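Local coordinates for protein putative ABC transporter (Thermobispora bispora, PDB 4PE6) that probably binds a sugar or sugar-derived acid as the solute-binding component of an ABC transporter, at residues L124-P138 with V255-A267. Sequence-based numbering, arbitrary orientation.
With LTH ((2R,3S)-2,3,4-trihydroxybutanoic acid), chain C.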
loop_
_atom_site.group_PDB
_atom_site.type_symbol
_atom_site.label_atom_id
_atom_site.label_comp_id
_atom_site.label_asym_id
_atom_site.label_seq_id
_atom_site.Cartn_x
_atom_site.Cartn_y
_atom_site.Cartn_z
ATOM N N LEU A 124 -7.315 0.099 -10.454
ATOM C CA LEU A 124 -5.873 0.073 -10.626
ATOM C C LEU A 124 -5.272 -0.331 -9.296
ATOM O O LEU A 124 -5.345 0.414 -8.330
ATOM C CB LEU A 124 -5.341 1.436 -11.057
ATOM C CG LEU A 124 -3.877 1.430 -11.529
ATOM C CD1 LEU A 124 -3.662 2.589 -12.483
ATOM C CD2 LEU A 124 -2.858 1.486 -10.372
ATOM N N GLN A 125 -4.697 -1.518 -9.255
ATOM C CA GLN A 125 -4.275 -2.129 -8.004
ATOM C C GLN A 125 -2.851 -2.649 -8.082
ATOM O O GLN A 125 -2.156 -2.450 -9.081
ATOM C CB GLN A 125 -5.269 -3.243 -7.630
ATOM C CG GLN A 125 -5.203 -4.467 -8.545
ATOM C CD GLN A 125 -6.079 -5.574 -8.036
ATOM O OE1 GLN A 125 -7.154 -5.791 -8.554
ATOM N NE2 GLN A 125 -5.646 -6.249 -6.971
ATOM N N ASN A 126 -2.415 -3.301 -7.019
ATOM C CA ASN A 126 -1.229 -4.122 -7.030
ATOM C C ASN A 126 -1.669 -5.531 -6.669
ATOM O O ASN A 126 -2.779 -5.739 -6.147
ATOM C CB ASN A 126 -0.204 -3.664 -5.962
ATOM C CG ASN A 126 0.631 -2.433 -6.354
ATOM O OD1 ASN A 126 1.499 -2.020 -5.567
ATOM N ND2 ASN A 126 0.356 -1.812 -7.495
ATOM N N SER A 127 -0.784 -6.497 -6.868
ATOM C CA SER A 127 -1.058 -7.872 -6.376
ATOM C C SER A 127 -0.833 -7.977 -4.866
ATOM O O SER A 127 0.280 -8.196 -4.392
ATOM C CB SER A 127 -0.216 -8.922 -7.073
ATOM O OG SER A 127 -0.461 -10.188 -6.484
ATOM N N PHE A 128 -1.920 -7.868 -4.121
ATOM C CA PHE A 128 -1.867 -8.028 -2.676
ATOM C C PHE A 128 -1.502 -9.452 -2.306
ATOM O O PHE A 128 -0.793 -9.671 -1.327
ATOM C CB PHE A 128 -3.166 -7.558 -2.055
ATOM C CG PHE A 128 -3.552 -6.190 -2.507
ATOM C CD1 PHE A 128 -2.684 -5.115 -2.290
ATOM C CD2 PHE A 128 -4.714 -5.970 -3.205
ATOM C CE1 PHE A 128 -3.007 -3.846 -2.742
ATOM C CE2 PHE A 128 -5.042 -4.705 -3.641
ATOM C CZ PHE A 128 -4.185 -3.646 -3.423
ATOM N N VAL A 129 -1.919 -10.408 -3.135
ATOM C CA VAL A 129 -1.527 -11.782 -2.925
ATOM C C VAL A 129 -0.010 -11.951 -3.000
ATOM O O VAL A 129 0.576 -12.602 -2.147
ATOM C CB VAL A 129 -2.211 -12.731 -3.913
ATOM C CG1 VAL A 129 -1.620 -14.124 -3.794
ATOM C CG2 VAL A 129 -3.716 -12.774 -3.626
ATOM N N ASP A 130 0.624 -11.379 -4.015
ATOM C CA ASP A 130 2.076 -11.490 -4.132
ATOM C C ASP A 130 2.789 -10.881 -2.920
ATOM O O ASP A 130 3.724 -11.471 -2.388
ATOM C CB ASP A 130 2.571 -10.823 -5.408
ATOM C CG ASP A 130 2.297 -11.658 -6.654
ATOM O OD1 ASP A 130 1.798 -12.797 -6.523
ATOM O OD2 ASP A 130 2.558 -11.150 -7.753
ATOM N N TRP A 131 2.332 -9.696 -2.503
ATOM C CA TRP A 131 2.892 -9.026 -1.328
ATOM C C TRP A 131 2.800 -9.934 -0.129
ATOM O O TRP A 131 3.806 -10.272 0.475
ATOM C CB TRP A 131 2.165 -7.706 -1.087
ATOM C CG TRP A 131 2.528 -6.949 0.177
ATOM C CD1 TRP A 131 3.444 -7.291 1.130
ATOM C CD2 TRP A 131 1.927 -5.738 0.615
ATOM N NE1 TRP A 131 3.461 -6.334 2.146
ATOM C CE2 TRP A 131 2.537 -5.378 1.848
ATOM C CE3 TRP A 131 0.925 -4.921 0.095
ATOM C CZ2 TRP A 131 2.176 -4.234 2.563
ATOM C CZ3 TRP A 131 0.573 -3.765 0.811
ATOM C CH2 TRP A 131 1.220 -3.432 2.026
ATOM N N ALA A 132 1.586 -10.362 0.208
ATOM C CA ALA A 132 1.428 -11.236 1.375
ATOM C C ALA A 132 2.293 -12.486 1.307
ATOM O O ALA A 132 2.775 -12.954 2.332
ATOM C CB ALA A 132 -0.044 -11.602 1.591
ATOM N N THR A 133 2.496 -13.039 0.096
ATOM C CA THR A 133 3.292 -14.236 -0.055
ATOM C C THR A 133 4.774 -13.909 0.159
ATOM O O THR A 133 5.472 -14.626 0.867
ATOM C CB THR A 133 3.043 -14.894 -1.444
ATOM O OG1 THR A 133 1.648 -15.188 -1.582
ATOM C CG2 THR A 133 3.843 -16.210 -1.611
ATOM N N TYR A 134 5.244 -12.817 -0.435
ATOM C CA TYR A 134 6.629 -12.377 -0.237
ATOM C C TYR A 134 6.929 -11.987 1.215
ATOM O O TYR A 134 8.081 -12.026 1.643
ATOM C CB TYR A 134 6.969 -11.195 -1.150
ATOM C CG TYR A 134 7.194 -11.555 -2.602
ATOM C CD1 TYR A 134 8.056 -12.587 -2.967
ATOM C CD2 TYR A 134 6.564 -10.833 -3.623
ATOM C CE1 TYR A 134 8.273 -12.902 -4.303
ATOM C CE2 TYR A 134 6.765 -11.141 -4.951
ATOM C CZ TYR A 134 7.619 -12.173 -5.287
ATOM O OH TYR A 134 7.817 -12.474 -6.601
ATOM N N ALA A 135 5.900 -11.625 1.972
ATOM C CA ALA A 135 6.090 -11.209 3.371
ATOM C C ALA A 135 6.096 -12.418 4.288
ATOM O O ALA A 135 6.774 -12.407 5.314
ATOM C CB ALA A 135 4.993 -10.263 3.792
ATOM N N ALA A 136 5.341 -13.459 3.935
ATOM C CA ALA A 136 5.166 -14.574 4.832
ATOM C C ALA A 136 6.089 -15.738 4.485
ATOM O O ALA A 136 6.802 -16.239 5.354
ATOM C CB ALA A 136 3.721 -15.028 4.844
ATOM N N LYS A 137 6.093 -16.172 3.224
ATOM C CA LYS A 137 6.785 -17.416 2.900
ATOM C C LYS A 137 8.301 -17.398 3.175
ATOM O O LYS A 137 8.815 -18.304 3.836
ATOM C CB LYS A 137 6.485 -17.881 1.465
ATOM C CG LYS A 137 6.985 -19.287 1.177
ATOM C CD LYS A 137 6.335 -19.868 -0.076
ATOM C CE LYS A 137 6.876 -21.246 -0.456
ATOM N NZ LYS A 137 7.108 -22.120 0.731
ATOM N N PRO A 138 9.026 -16.389 2.662
ATOM C CA PRO A 138 10.459 -16.346 2.967
ATOM C C PRO A 138 10.759 -16.200 4.461
ATOM O O PRO A 138 11.814 -16.665 4.943
ATOM C CB PRO A 138 10.967 -15.107 2.197
ATOM C CG PRO A 138 9.872 -14.697 1.278
ATOM C CD PRO A 138 8.592 -15.244 1.844
ATOM N N VAL A 255 12.511 -9.139 5.808
ATOM C CA VAL A 255 12.226 -8.757 4.410
ATOM C C VAL A 255 11.687 -7.335 4.334
ATOM O O VAL A 255 11.314 -6.743 5.352
ATOM C CB VAL A 255 11.240 -9.721 3.740
ATOM C CG1 VAL A 255 11.856 -11.100 3.653
ATOM C CG2 VAL A 255 9.904 -9.738 4.492
ATOM N N ALA A 256 11.691 -6.774 3.133
ATOM C CA ALA A 256 11.116 -5.457 2.882
ATOM C C ALA A 256 10.351 -5.473 1.579
ATOM O O ALA A 256 10.946 -5.417 0.484
ATOM C CB ALA A 256 12.212 -4.399 2.828
ATOM N N VAL A 257 9.032 -5.559 1.693
ATOM C CA VAL A 257 8.133 -5.581 0.528
ATOM C C VAL A 257 6.812 -4.871 0.871
ATOM O O VAL A 257 6.280 -5.022 1.970
ATOM C CB VAL A 257 7.889 -7.036 0.040
ATOM C CG1 VAL A 257 7.375 -7.922 1.176
ATOM C CG2 VAL A 257 6.937 -7.059 -1.149
HETATM N N MSE A 258 6.306 -4.053 -0.044
HETATM C CA MSE A 258 5.004 -3.403 0.110
HETATM C C MSE A 258 4.473 -3.121 -1.266
HETATM O O MSE A 258 5.198 -3.202 -2.268
HETATM C CB MSE A 258 5.076 -2.049 0.857
HETATM C CG MSE A 258 5.612 -2.179 2.262
HETATM SE SE MSE A 258 5.295 -0.562 3.342
HETATM C CE MSE A 258 3.387 -0.883 3.785
ATOM N N SER A 259 3.190 -2.811 -1.326
ATOM C CA SER A 259 2.588 -2.177 -2.485
ATOM C C SER A 259 3.247 -0.836 -2.796
ATOM O O SER A 259 4.002 -0.279 -1.961
ATOM C CB SER A 259 1.092 -1.979 -2.249
ATOM O OG SER A 259 0.878 -1.165 -1.096
ATOM N N ASP A 260 2.907 -0.315 -3.969
ATOM C CA ASP A 260 3.449 0.935 -4.509
ATOM C C ASP A 260 2.581 2.114 -4.135
ATOM O O ASP A 260 1.440 2.205 -4.584
ATOM C CB ASP A 260 3.522 0.815 -6.039
ATOM C CG ASP A 260 4.016 2.077 -6.732
ATOM O OD1 ASP A 260 4.736 2.914 -6.133
ATOM O OD2 ASP A 260 3.692 2.221 -7.924
ATOM N N PRO A 261 3.106 3.036 -3.297
ATOM C CA PRO A 261 2.331 4.229 -2.968
ATOM C C PRO A 261 1.972 5.062 -4.191
ATOM O O PRO A 261 0.947 5.737 -4.182
ATOM C CB PRO A 261 3.261 5.030 -2.034
ATOM C CG PRO A 261 4.221 4.036 -1.503
ATOM C CD PRO A 261 4.396 3.008 -2.592
ATOM N N ALA A 262 2.806 5.008 -5.231
ATOM C CA ALA A 262 2.569 5.735 -6.444
ATOM C C ALA A 262 1.502 5.128 -7.354
ATOM O O ALA A 262 1.338 5.551 -8.477
ATOM C CB ALA A 262 3.887 5.962 -7.195
ATOM N N GLN A 263 0.735 4.157 -6.866
ATOM C CA GLN A 263 -0.528 3.867 -7.511
ATOM C C GLN A 263 -1.385 5.119 -7.669
ATOM O O GLN A 263 -2.154 5.209 -8.617
ATOM C CB GLN A 263 -1.314 2.836 -6.753
ATOM C CG GLN A 263 -0.800 1.420 -6.902
ATOM C CD GLN A 263 -1.519 0.500 -5.949
ATOM O OE1 GLN A 263 -2.510 -0.114 -6.320
ATOM N NE2 GLN A 263 -1.031 0.414 -4.694
ATOM N N SER A 264 -1.257 6.084 -6.750
ATOM C CA SER A 264 -1.986 7.321 -6.872
ATOM C C SER A 264 -1.595 8.136 -8.118
ATOM O O SER A 264 -2.440 8.820 -8.722
ATOM C CB SER A 264 -1.809 8.180 -5.607
ATOM O OG SER A 264 -0.443 8.533 -5.445
ATOM N N VAL A 265 -0.313 8.096 -8.460
ATOM C CA VAL A 265 0.185 8.819 -9.612
ATOM C C VAL A 265 -0.259 8.097 -10.882
ATOM O O VAL A 265 -0.682 8.715 -11.845
ATOM C CB VAL A 265 1.712 8.896 -9.588
ATOM C CG1 VAL A 265 2.219 9.541 -10.850
ATOM C CG2 VAL A 265 2.201 9.682 -8.374
ATOM N N ALA A 266 -0.163 6.778 -10.876
ATOM C CA ALA A 266 -0.674 5.996 -12.007
ATOM C C ALA A 266 -2.177 6.232 -12.199
ATOM O O ALA A 266 -2.659 6.289 -13.316
ATOM C CB ALA A 266 -0.390 4.514 -11.801
ATOM N N ALA A 267 -2.920 6.358 -11.098
ATOM C CA ALA A 267 -4.362 6.628 -11.167
ATOM C C ALA A 267 -4.639 8.008 -11.786
ATOM O O ALA A 267 -5.583 8.168 -12.544
ATOM C CB ALA A 267 -4.977 6.528 -9.783
HETATM O O1 LTH C . -0.076 0.203 3.568
HETATM C C1 LTH C . -1.190 0.699 3.161
HETATM O O LTH C . -1.834 1.614 3.717
HETATM C C2 LTH C . -1.761 0.199 1.811
HETATM O O2 LTH C . -3.041 0.816 1.526
HETATM C C3 LTH C . -1.968 -1.301 1.805
HETATM O O3 LTH C . -2.862 -1.670 2.854
HETATM C C4 LTH C . -2.598 -1.712 0.459
HETATM O O4 LTH C . -1.604 -1.416 -0.556
HETATM O O HOH W 1 2.413 -0.094 -8.920
#
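Asn126 OD1 accepts the backbone N-H of Asp260 at 2.7 Å, in a nearly straight bond of 161°. The bond ties together two of the segments that cross the hinge between the lobes of this class I periplasmic binding protein fold. In one, strand 122-126 leads into helix 128-142; in the other, strand 255-258 leads into helix 263-275. The ligand, trihydroxybutanoic acid, sits beside them. Asn126 ND2 donates to Gln125 O and also to a water, with 3.0 Å between ND2 and the water oxygen. That water donates to Asp260 OD2, which also accepts from Trp313 NE1. These bonds probably fix the rotation of the Asn126 amide. The Gln263 amide stacks on it, the planes 15° apart, with Gln263 CD 3.4 Å from Asn126 ND2. Gln263 NE2 bonds to Asp260 O and to Asp113 OD1, and Asp113 also binds the ligand. Further along, backbone atoms of Met258 and Ser259 lie over one face of the Trp131 indole. Met258 CA stands 3.8 Å from the centroid of its five-membered ring, a CH-pi contact. With chi1 at 174° the indole is swung away from its own backbone N, out from helix 128-142 to the backbone of 257-259. The methyl CE of Met258, a selenomethionine, packs on Trp131 CZ2 at 3.8 Å. Val257 CG1 fits between Trp131 CD1, Tyr134 CB and Ala135 CB. Were Trp131 an alanine, Met258 would probably lose the ring it packs on, Val257 one of its neighbours, and a gap would open beside the ligand. Ligand O4 lies at the indole edge, 3.5 Å from Trp131 CZ3, and accepts a hydrogen bond of 2.6 Å from Ser259 OG.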